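Local coordinates for protein ribonucleoside-diphosphate reductase subunit beta (Streptococcus sanguinis, PDB 4N83) that binds a pair of manganese ions and probably serves as the small subunit of a ribonucleotide reductase that makes deoxyribonucleotides for DNA synthesis, at residues A[84-87]-A[88-92]; A[93-96]-A[97-101]; A[155-158]-A[159-163]. All coordinates share one frame; numbering follows the deposited sequence.

Overall arrangement
Interactions 1 and 2 follow in series on helix 84-111, their centres about 14 Å apart, and both touch the second subunit. Interaction 3 sits where helix 148-160 gives way to helix 162-173, its centre about 16 Å from that of interaction 2 and about 23 Å from that of interaction 1. Interactions 2 and 3 meet at the dimanganese site: Glu97 and Glu157 each bridge the two ions, and Glu97 OE1 approaches Glu157 OE2 to 2.8 Å because both bind the same manganese. Interaction 1 stands further off, with the Phe90 side chain about 8 Å from a manganese. Tyr104, the predicted active-site residue, lies further along helix 84-111.

Interaction 1: A[84-87]-A[88-92]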
ATOM      1  N   ALA A  84     -12.025   7.356   7.166  1.00 74.12           N
ATOM      2  CA  ALA A  84     -10.849   6.570   7.558  1.00 73.45           C
ATOM      3  C   ALA A  84     -10.591   5.421   6.584  1.00 71.71           C
ATOM      4  O   ALA A  84      -9.442   5.069   6.312  1.00 71.64           O
ATOM      5  CB  ALA A  84     -11.019   6.030   8.969  1.00 73.73           C
ATOM      6  N   HIS A  85     -11.674   4.859   6.053  1.00 70.43           N
ATOM      7  CA  HIS A  85     -11.612   3.708   5.152  1.00 68.79           C
ATOM      8  C   HIS A  85     -11.012   4.098   3.806  1.00 68.95           C
ATOM      9  O   HIS A  85     -10.330   3.296   3.171  1.00 68.61           O
ATOM     10  CB  HIS A  85     -13.011   3.115   4.946  1.00 67.31           C
ATOM     11  CG  HIS A  85     -13.833   3.066   6.197  1.00 67.04           C
ATOM     12  ND1 HIS A  85     -14.795   4.009   6.489  1.00 67.24           N
ATOM     13  CD2 HIS A  85     -13.822   2.204   7.240  1.00 66.92           C
ATOM     14  CE1 HIS A  85     -15.349   3.723   7.653  1.00 67.59           C
ATOM     15  NE2 HIS A  85     -14.776   2.632   8.130  1.00 67.40           N
ATOM     16  N   GLU A  86     -11.272   5.332   3.382  1.00 69.88           N
ATOM     17  CA  GLU A  86     -10.701   5.878   2.151  1.00 69.83           C
ATOM     18  C   GLU A  86      -9.172   5.880   2.182  1.00 70.08           C
ATOM     19  O   GLU A  86      -8.530   5.596   1.173  1.00 69.45           O
ATOM     20  CB  GLU A  86     -11.226   7.299   1.914  1.00 70.77           C
ATOM     21  CG  GLU A  86     -10.737   7.954   0.631  1.00 71.30           C
ATOM     22  CD  GLU A  86     -11.406   9.289   0.353  1.00 72.23           C
ATOM     23  OE1 GLU A  86     -12.246   9.727   1.168  1.00 72.97           O
ATOM     24  OE2 GLU A  86     -11.091   9.903  -0.688  1.00 72.65           O
ATOM     25  N   GLU A  87      -8.595   6.200   3.338  1.00 71.10           N
ATOM     26  CA  GLU A  87      -7.143   6.179   3.496  1.00 72.00           C
ATOM     27  C   GLU A  87      -6.607   4.758   3.342  1.00 70.89           C
ATOM     28  O   GLU A  87      -5.568   4.548   2.717  1.00 70.82           O
ATOM     29  CB  GLU A  87      -6.724   6.770   4.849  1.00 73.85           C
ATOM     30  CG  GLU A  87      -5.222   7.007   4.974  1.00 75.29           C
ATOM     31  CD  GLU A  87      -4.845   8.052   6.016  1.00 77.18           C
ATOM     32  OE1 GLU A  87      -5.748   8.666   6.624  1.00 77.87           O
ATOM     33  OE2 GLU A  87      -3.632   8.264   6.226  1.00 78.17           O
ATOM     34  N   ALA A  88      -7.326   3.788   3.903  1.00 70.47           N
ATOM     35  CA  ALA A  88      -6.984   2.373   3.736  1.00 69.73           C
ATOM     36  C   ALA A  88      -7.039   1.967   2.261  1.00 68.34           C
ATOM     37  O   ALA A  88      -6.123   1.314   1.759  1.00 68.08           O
ATOM     38  CB  ALA A  88      -7.911   1.495   4.566  1.00 69.30           C
ATOM     39  N   VAL A  89      -8.104   2.369   1.572  1.00 67.17           N
ATOM     40  CA  VAL A  89      -8.233   2.102   0.137  1.00 66.11           C
ATOM     41  C   VAL A  89      -7.035   2.683  -0.619  1.00 66.84           C
ATOM     42  O   VAL A  89      -6.499   2.037  -1.515  1.00 66.15           O
ATOM     43  CB  VAL A  89      -9.549   2.669  -0.448  1.00 65.10           C
ATOM     44  CG1 VAL A  89      -9.605   2.457  -1.956  1.00 64.61           C
ATOM     45  CG2 VAL A  89     -10.757   2.020   0.214  1.00 64.39           C
ATOM     46  N   PHE A  90      -6.612   3.890  -0.243  1.00 68.29           N
ATOM     47  CA  PHE A  90      -5.460   4.541  -0.882  1.00 69.04           C
ATOM     48  C   PHE A  90      -4.130   3.853  -0.581  1.00 69.92           C
ATOM     49  O   PHE A  90      -3.205   3.919  -1.391  1.00 70.15           O
ATOM     50  CB  PHE A  90      -5.388   6.031  -0.518  1.00 69.64           C
ATOM     51  CG  PHE A  90      -6.281   6.899  -1.358  1.00 69.20           C
ATOM     52  CD1 PHE A  90      -6.094   6.972  -2.731  1.00 69.08           C
ATOM     53  CD2 PHE A  90      -7.304   7.641  -0.785  1.00 69.07           C
ATOM     54  CE1 PHE A  90      -6.913   7.763  -3.517  1.00 69.39           C
ATOM     55  CE2 PHE A  90      -8.126   8.435  -1.567  1.00 69.01           C
ATOM     56  CZ  PHE A  90      -7.930   8.497  -2.934  1.00 69.36           C
ATOM     57  N   ASN A  91      -4.032   3.196   0.573  1.00 70.92           N
ATOM     58  CA  ASN A  91      -2.858   2.378   0.880  1.00 72.02           C
ATOM     59  C   ASN A  91      -2.784   1.193  -0.071  1.00 71.53           C
ATOM     60  O   ASN A  91      -1.715   0.875  -0.598  1.00 71.86           O
ATOM     61  CB  ASN A  91      -2.887   1.886   2.330  1.00 72.33           C
ATOM     62  CG  ASN A  91      -2.798   3.019   3.334  1.00 73.80           C
ATOM     63  OD1 ASN A  91      -2.145   4.036   3.087  1.00 74.78           O
ATOM     64  ND2 ASN A  91      -3.452   2.846   4.480  1.00 73.86           N
ATOM     65  N   ASN A  92      -3.933   0.553  -0.288  1.00 70.73           N
ATOM     66  CA  ASN A  92      -4.065  -0.501  -1.291  1.00 70.21           C
ATOM     67  C   ASN A  92      -3.791   0.017  -2.705  1.00 70.33           C
ATOM     68  O   ASN A  92      -3.108  -0.645  -3.487  1.00 70.31           O
ATOM     69  CB  ASN A  92      -5.465  -1.125  -1.235  1.00 69.22           C
ATOM     70  CG  ASN A  92      -5.748  -2.026  -2.418  1.00 68.43           C
ATOM     71  OD1 ASN A  92      -6.460  -1.638  -3.341  1.00 68.13           O
ATOM     72  ND2 ASN A  92      -5.170  -3.221  -2.412  1.00 68.25           N
TER
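The Phe90 ring takes the Glu86 carboxylate at its edge, in plane, with OE2 of Glu86 3.4 Å from CE2 of Phe90, while the carbonyl O of Glu86 approaches the same ring obliquely. The two flat groups are nearly coplanar, 28° apart, and the side chains run side by side in the same direction. Glu86 reaches this position as an extended chain whose CG lies opposite the backbone N (chi1 -178°), so that CG also comes to 3.4 Å from Phe90 CE2. The other carboxylate oxygen, OE1, is held by the backbone N of Arg82, with a long, weak ion pair to Lys201. Around the Phe90 ring pack Val74 and Leu77 of helix 49-78 and Ile198 of helix 178-206.

The i to i+4 backbone bonds run on from His85 O, Glu86 O and Glu87 O (2.9 to 3.0 Å to the N of Val89, Phe90 and Asn91); the bond from Ala88 N to Ala84 O is weak. Asn91 lays its amide beside Glu87 O without bonding it, and its ND2 instead reaches Ser98 OG of the second subunit. The His85 ring is held by a bond from NE2 to Asn9 O and an edge-to-face stack with Trp10. These are the opening turns of a long helix in the ferritin-like, all-helical small-subunit fold, largely buried between helices 16-27, 49-78 and 178-206 and the second subunit.

Interaction 2: A[93-96]-A[97-101]. With MN (manganese (II) ion), chain J; MN (manganese (II) ion), chain I.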
ATOM      1  N   ILE A  93      -4.328   1.193  -3.026  1.00 70.76           N
ATOM      2  CA  ILE A  93      -4.102   1.812  -4.332  1.00 70.81           C
ATOM      3  C   ILE A  93      -2.612   2.057  -4.550  1.00 71.92           C
ATOM      4  O   ILE A  93      -2.069   1.688  -5.589  1.00 71.12           O
ATOM      5  CB  ILE A  93      -4.868   3.147  -4.487  1.00 70.94           C
ATOM      6  CG1 ILE A  93      -6.379   2.891  -4.541  1.00 69.78           C
ATOM      7  CG2 ILE A  93      -4.422   3.881  -5.749  1.00 71.54           C
ATOM      8  CD1 ILE A  93      -7.236   4.113  -4.286  1.00 70.00           C
ATOM      9  N   GLN A  94      -1.961   2.665  -3.562  1.00 73.98           N
ATOM     10  CA  GLN A  94      -0.545   3.023  -3.670  1.00 76.22           C
ATOM     11  C   GLN A  94       0.364   1.808  -3.840  1.00 76.16           C
ATOM     12  O   GLN A  94       1.343   1.865  -4.589  1.00 76.46           O
ATOM     13  CB  GLN A  94      -0.094   3.824  -2.450  1.00 78.20           C
ATOM     14  CG  GLN A  94       1.272   4.463  -2.633  1.00 80.48           C
ATOM     15  CD  GLN A  94       1.662   5.356  -1.476  1.00 82.48           C
ATOM     16  OE1 GLN A  94       1.314   5.085  -0.326  1.00 82.52           O
ATOM     17  NE2 GLN A  94       2.389   6.431  -1.773  1.00 84.57           N
ATOM     18  N   PHE A  95       0.048   0.723  -3.135  1.00 75.29           N
ATOM     19  CA  PHE A  95       0.794  -0.529  -3.274  1.00 75.22           C
ATOM     20  C   PHE A  95       0.666  -1.098  -4.688  1.00 74.60           C
ATOM     21  O   PHE A  95       1.663  -1.497  -5.289  1.00 75.98           O
ATOM     22  CB  PHE A  95       0.334  -1.563  -2.241  1.00 75.07           C
ATOM     23  CG  PHE A  95       0.692  -2.979  -2.598  1.00 75.29           C
ATOM     24  CD1 PHE A  95       2.018  -3.350  -2.790  1.00 75.91           C
ATOM     25  CD2 PHE A  95      -0.296  -3.942  -2.745  1.00 75.16           C
ATOM     26  CE1 PHE A  95       2.346  -4.652  -3.128  1.00 76.15           C
ATOM     27  CE2 PHE A  95       0.027  -5.245  -3.077  1.00 75.28           C
ATOM     28  CZ  PHE A  95       1.350  -5.603  -3.268  1.00 75.59           C
ATOM     29  N   MET A  96      -0.555  -1.130  -5.214  1.00 73.14           N
ATOM     30  CA  MET A  96      -0.790  -1.638  -6.569  1.00 72.23           C
ATOM     31  C   MET A  96      -0.121  -0.772  -7.639  1.00 71.96           C
ATOM     32  O   MET A  96       0.259  -1.282  -8.690  1.00 71.88           O
ATOM     33  CB  MET A  96      -2.294  -1.773  -6.856  1.00 71.40           C
ATOM     34  CG  MET A  96      -3.000  -2.867  -6.061  1.00 70.45           C
ATOM     35  SD  MET A  96      -2.177  -4.475  -6.085  1.00 70.26           S
ATOM     36  CE  MET A  96      -1.992  -4.750  -7.845  1.00 69.97           C
ATOM     37  N   GLU A  97       0.030   0.525  -7.369  1.00 72.18           N
ATOM     38  CA  GLU A  97       0.754   1.414  -8.282  1.00 72.86           C
ATOM     39  C   GLU A  97       2.239   1.038  -8.356  1.00 73.65           C
ATOM     40  O   GLU A  97       2.868   1.196  -9.404  1.00 74.04           O
ATOM     41  CB  GLU A  97       0.602   2.886  -7.869  1.00 73.23           C
ATOM     42  CG  GLU A  97      -0.825   3.428  -7.890  1.00 72.75           C
ATOM     43  CD  GLU A  97      -1.405   3.605  -9.284  1.00 72.79           C
ATOM     44  OE1 GLU A  97      -0.770   3.182 -10.272  1.00 73.40           O
ATOM     45  OE2 GLU A  97      -2.515   4.170  -9.392  1.00 72.27           O
ATOM     46  N   SER A  98       2.790   0.543  -7.249  1.00 74.35           N
ATOM     47  CA  SER A  98       4.166   0.026  -7.228  1.00 75.63           C
ATOM     48  C   SER A  98       4.284  -1.301  -7.981  1.00 75.45           C
ATOM     49  O   SER A  98       5.306  -1.564  -8.618  1.00 76.64           O
ATOM     50  CB  SER A  98       4.684  -0.140  -5.791  1.00 75.77           C
ATOM     51  OG  SER A  98       5.248   1.066  -5.303  1.00 76.63           O
ATOM     52  N   VAL A  99       3.246  -2.132  -7.897  1.00 74.80           N
ATOM     53  CA  VAL A  99       3.206  -3.396  -8.636  1.00 74.55           C
ATOM     54  C   VAL A  99       3.174  -3.117 -10.138  1.00 75.12           C
ATOM     55  O   VAL A  99       3.825  -3.816 -10.916  1.00 75.13           O
ATOM     56  CB  VAL A  99       1.990  -4.265  -8.240  1.00 73.62           C
ATOM     57  CG1 VAL A  99       1.884  -5.498  -9.133  1.00 73.42           C
ATOM     58  CG2 VAL A  99       2.086  -4.686  -6.781  1.00 73.89           C
ATOM     59  N   HIS A 100       2.421  -2.091 -10.534  1.00 75.77           N
ATOM     60  CA  HIS A 100       2.370  -1.665 -11.932  1.00 77.11           C
ATOM     61  C   HIS A 100       3.746  -1.192 -12.403  1.00 79.07           C
ATOM     62  O   HIS A 100       4.174  -1.510 -13.513  1.00 79.30           O
ATOM     63  CB  HIS A 100       1.344  -0.541 -12.137  1.00 77.10           C
ATOM     64  CG  HIS A 100      -0.057  -0.916 -11.762  1.00 76.35           C
ATOM     65  ND1 HIS A 100      -1.060   0.016 -11.608  1.00 76.13           N
ATOM     66  CD2 HIS A 100      -0.617  -2.118 -11.487  1.00 75.59           C
ATOM     67  CE1 HIS A 100      -2.181  -0.597 -11.271  1.00 75.35           C
ATOM     68  NE2 HIS A 100      -1.939  -1.893 -11.189  1.00 74.89           N
ATOM     69  N   ALA A 101       4.434  -0.438 -11.550  1.00 80.52           N
ATOM     70  CA  ALA A 101       5.774   0.056 -11.860  1.00 82.62           C
ATOM     71  C   ALA A 101       6.781  -1.088 -12.005  1.00 83.65           C
ATOM     72  O   ALA A 101       7.628  -1.066 -12.903  1.00 84.87           O
ATOM     73  CB  ALA A 101       6.235   1.034 -10.790  1.00 83.21           C
TER
HETATM   74 MN    MN J 402      -0.955   2.822 -12.452  1.00 91.37          MN
HETATM   75 MN    MN I 401      -4.411   4.963 -10.028  1.00 72.78          MN
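Glu97, one turn on from Ile93, bridges the two manganese ions: OE1 binds one at 2.2 Å and OE2 the other at 2.1 Å. Its chain bends at chi2 (-71°) after CG has left beside the backbone N, and Glu97 CG lies 3.1 Å from Ile93 O. The two side chains run side by side, Ile93 CG2 4.1 Å from Glu97 OE2. His100 belongs to the same site, with the manganese bound by Glu97 OE1 at the edge of its ring, in plane. His100 ND1 lies 2.9 Å from that manganese, long for a metal bond, and also makes a weak bond to Glu97 OE1. Its NE2 is tied to Asp190 OD2, a second-shell carboxylate that orients the imidazole. One face of that imidazole rests on Met96 O, which stands 3.0 Å above the plane over the ring centre and also accepts the backbone N of His100.

A glutamate and a histidine three residues apart, one helical turn, form the E-x-x-H ligand pattern of ferritin-like dinuclear sites; Asp66, Glu157, Glu191 and His194 from neighbouring helices complete this one. The backbone bonds from Glu97 N to Ile93 O and from Val99 N to Phe95 O are normal, whereas Ser98 N is held only weakly, by Gln94 O and Phe95 O.

On the side of the helix turned from the metals, Val99 CG2 makes a CH-pi contact over one face of Phe95, 4.0 Å from the ring centroid and 27° off its normal. The doubly bent Met96 chain runs alongside Val99, with Met96 CE 4.0 Å from Val99 CB. Phe29 and Trp30 border Phe95 and Met96, and Asn92 of the second subunit packs on Phe95.

Interaction 3: A[155-158]-A[159-163]; sequences FLET and FLFYS. With MN (manganese (II) ion), chain I; MN (manganese (II) ion), chain J.
Phe155 O accepts Leu160 N at 3.1 Å, five residues on and nearly in line with the carbonyl, and only weakly Phe159 N, so the helix widens here into a pi-type turn before the chain passes into helix 162-173. Phe161 turns back toward the turn at 155-158, and one face of its ring receives Glu157 CG, 4.1 Å from the centroid and 19° off the normal. Leu156 CD1 meets the same ring at its edge, in plane, 3.6 Å from Phe161 CE2. That methyl also touches Leu160 CD1 at 3.5 Å; Leu160 crosses Leu156 obliquely, with CG set between the backbone N and the carbonyl carbon (chi1 62°). Phe155 CD1 meets Phe159 CD2 at 4.2 Å. Tyr162 CE1 lies obliquely 3.1 Å from Thr158 O, while Thr158 OG1 bonds Val154 O.

The Glu157 chain is extended past CG and points to the metals. OE1 binds one manganese at 2.0 Å and OE2 the other at 2.4 Å, with the carboxylate plane nearly perpendicular to the Phe161 ring (80°). The ligand thus carries an apolar flank and a polar tip: its methylene stem lies against an aromatic face, and its two oxygens are engaged by cations. Glu157 is one of two bridging carboxylates, and the closeness of its OE2 to Glu97 OE1 is probably tolerated because both oxygens bind the same cation.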
ATOM      1  N   PHE A 155      -7.002  12.065 -15.154  1.00109.82           N
ATOM      2  CA  PHE A 155      -6.473  12.351 -16.493  1.00111.27           C
ATOM      3  C   PHE A 155      -5.243  11.499 -16.789  1.00110.65           C
ATOM      4  O   PHE A 155      -5.081  11.003 -17.903  1.00110.63           O
ATOM      5  CB  PHE A 155      -6.084  13.829 -16.653  1.00114.01           C
ATOM      6  CG  PHE A 155      -7.234  14.752 -16.968  1.00115.10           C
ATOM      7  CD1 PHE A 155      -8.244  14.381 -17.854  1.00115.23           C
ATOM      8  CD2 PHE A 155      -7.273  16.024 -16.412  1.00116.59           C
ATOM      9  CE1 PHE A 155      -9.284  15.249 -18.143  1.00116.32           C
ATOM     10  CE2 PHE A 155      -8.308  16.896 -16.704  1.00117.71           C
ATOM     11  CZ  PHE A 155      -9.316  16.508 -17.568  1.00117.81           C
ATOM     12  N   LEU A 156      -4.377  11.347 -15.790  1.00110.20           N
ATOM     13  CA  LEU A 156      -3.133  10.603 -15.952  1.00110.50           C
ATOM     14  C   LEU A 156      -3.398   9.171 -16.402  1.00109.14           C
ATOM     15  O   LEU A 156      -3.035   8.785 -17.512  1.00109.13           O
ATOM     16  CB  LEU A 156      -2.330  10.608 -14.643  1.00110.64           C
ATOM     17  CG  LEU A 156      -1.031   9.797 -14.579  1.00110.61           C
ATOM     18  CD1 LEU A 156      -0.116  10.123 -15.748  1.00112.13           C
ATOM     19  CD2 LEU A 156      -0.323  10.049 -13.256  1.00110.61           C
ATOM     20  N   GLU A 157      -4.072   8.405 -15.550  1.00108.36           N
ATOM     21  CA  GLU A 157      -4.176   6.956 -15.725  1.00107.82           C
ATOM     22  C   GLU A 157      -5.403   6.475 -16.510  1.00108.02           C
ATOM     23  O   GLU A 157      -5.406   5.346 -17.003  1.00106.98           O
ATOM     24  CB  GLU A 157      -4.119   6.278 -14.357  1.00106.55           C
ATOM     25  CG  GLU A 157      -2.835   6.592 -13.607  1.00106.98           C
ATOM     26  CD  GLU A 157      -2.737   5.870 -12.283  1.00105.98           C
ATOM     27  OE1 GLU A 157      -3.597   6.109 -11.408  1.00105.30           O
ATOM     28  OE2 GLU A 157      -1.800   5.064 -12.118  1.00105.67           O
ATOM     29  N   THR A 158      -6.429   7.319 -16.632  1.00109.38           N
ATOM     30  CA  THR A 158      -7.648   6.961 -17.373  1.00109.71           C
ATOM     31  C   THR A 158      -7.613   7.421 -18.837  1.00111.89           C
ATOM     32  O   THR A 158      -8.370   6.906 -19.661  1.00112.03           O
ATOM     33  CB  THR A 158      -8.913   7.557 -16.712  1.00108.65           C
ATOM     34  OG1 THR A 158      -8.768   7.554 -15.286  1.00108.32           O
ATOM     35  CG2 THR A 158     -10.159   6.765 -17.098  1.00107.02           C
ATOM     36  N   PHE A 159      -6.734   8.373 -19.157  1.00113.81           N
ATOM     37  CA  PHE A 159      -6.733   9.028 -20.471  1.00115.65           C
ATOM     38  C   PHE A 159      -5.373   8.951 -21.178  1.00117.80           C
ATOM     39  O   PHE A 159      -5.253   8.297 -22.216  1.00116.82           O
ATOM     40  CB  PHE A 159      -7.231  10.480 -20.319  1.00116.08           C
ATOM     41  CG  PHE A 159      -6.620  11.459 -21.289  1.00117.10           C
ATOM     42  CD1 PHE A 159      -6.826  11.334 -22.658  1.00117.67           C
ATOM     43  CD2 PHE A 159      -5.854  12.523 -20.827  1.00117.96           C
ATOM     44  CE1 PHE A 159      -6.266  12.238 -23.544  1.00118.81           C
ATOM     45  CE2 PHE A 159      -5.294  13.431 -21.709  1.00119.30           C
ATOM     46  CZ  PHE A 159      -5.500  13.288 -23.069  1.00119.78           C
ATOM     47  N   LEU A 160      -4.358   9.607 -20.619  1.00120.24           N
ATOM     48  CA  LEU A 160      -3.053   9.727 -21.288  1.00122.42           C
ATOM     49  C   LEU A 160      -2.104   8.546 -21.037  1.00121.14           C
ATOM     50  O   LEU A 160      -1.009   8.498 -21.603  1.00123.17           O
ATOM     51  CB  LEU A 160      -2.382  11.064 -20.941  1.00125.37           C
ATOM     52  CG  LEU A 160      -2.022  11.374 -19.482  1.00125.96           C
ATOM     53  CD1 LEU A 160      -0.638  10.852 -19.117  1.00126.27           C
ATOM     54  CD2 LEU A 160      -2.111  12.873 -19.222  1.00127.97           C
ATOM     55  N   PHE A 161      -2.519   7.604 -20.191  1.00118.19           N
ATOM     56  CA  PHE A 161      -1.835   6.310 -20.072  1.00116.03           C
ATOM     57  C   PHE A 161      -2.090   5.452 -21.317  1.00114.69           C
ATOM     58  O   PHE A 161      -1.263   4.615 -21.683  1.00112.84           O
ATOM     59  CB  PHE A 161      -2.309   5.547 -18.822  1.00114.27           C
ATOM     60  CG  PHE A 161      -1.291   5.482 -17.710  1.00113.34           C
ATOM     61  CD1 PHE A 161      -0.855   4.255 -17.223  1.00111.97           C
ATOM     62  CD2 PHE A 161      -0.778   6.640 -17.141  1.00113.61           C
ATOM     63  CE1 PHE A 161       0.071   4.186 -16.197  1.00111.62           C
ATOM     64  CE2 PHE A 161       0.148   6.576 -16.115  1.00113.14           C
ATOM     65  CZ  PHE A 161       0.576   5.348 -15.643  1.00112.39           C
ATOM     66  N   TYR A 162      -3.234   5.672 -21.964  1.00114.45           N
ATOM     67  CA  TYR A 162      -3.685   4.827 -23.071  1.00114.17           C
ATOM     68  C   TYR A 162      -2.962   5.078 -24.396  1.00116.25           C
ATOM     69  O   TYR A 162      -3.118   4.301 -25.339  1.00115.17           O
ATOM     70  CB  TYR A 162      -5.200   4.956 -23.250  1.00113.38           C
ATOM     71  CG  TYR A 162      -5.978   4.261 -22.156  1.00111.58           C
ATOM     72  CD1 TYR A 162      -6.144   4.856 -20.908  1.00110.73           C
ATOM     73  CD2 TYR A 162      -6.533   3.001 -22.361  1.00110.50           C
ATOM     74  CE1 TYR A 162      -6.847   4.218 -19.900  1.00108.86           C
ATOM     75  CE2 TYR A 162      -7.240   2.358 -21.357  1.00109.07           C
ATOM     76  CZ  TYR A 162      -7.393   2.972 -20.130  1.00107.93           C
ATOM     77  OH  TYR A 162      -8.094   2.341 -19.130  1.00106.27           O
ATOM     78  N   SER A 163      -2.179   6.154 -24.470  1.00119.42           N
ATOM     79  CA  SER A 163      -1.247   6.350 -25.581  1.00122.00           C
ATOM     80  C   SER A 163      -0.249   5.192 -25.626  1.00123.32           C
ATOM     81  O   SER A 163       0.155   4.749 -26.701  1.00124.69           O
ATOM     82  CB  SER A 163      -0.491   7.673 -25.433  1.00123.03           C
ATOM     83  OG  SER A 163       0.184   7.741 -24.188  1.00122.17           O
TER
HETATM   84 MN    MN I 401      -4.411   4.963 -10.028  1.00 72.78          MN
HETATM   85 MN    MN J 402      -0.955   2.822 -12.452  1.00 91.37          MN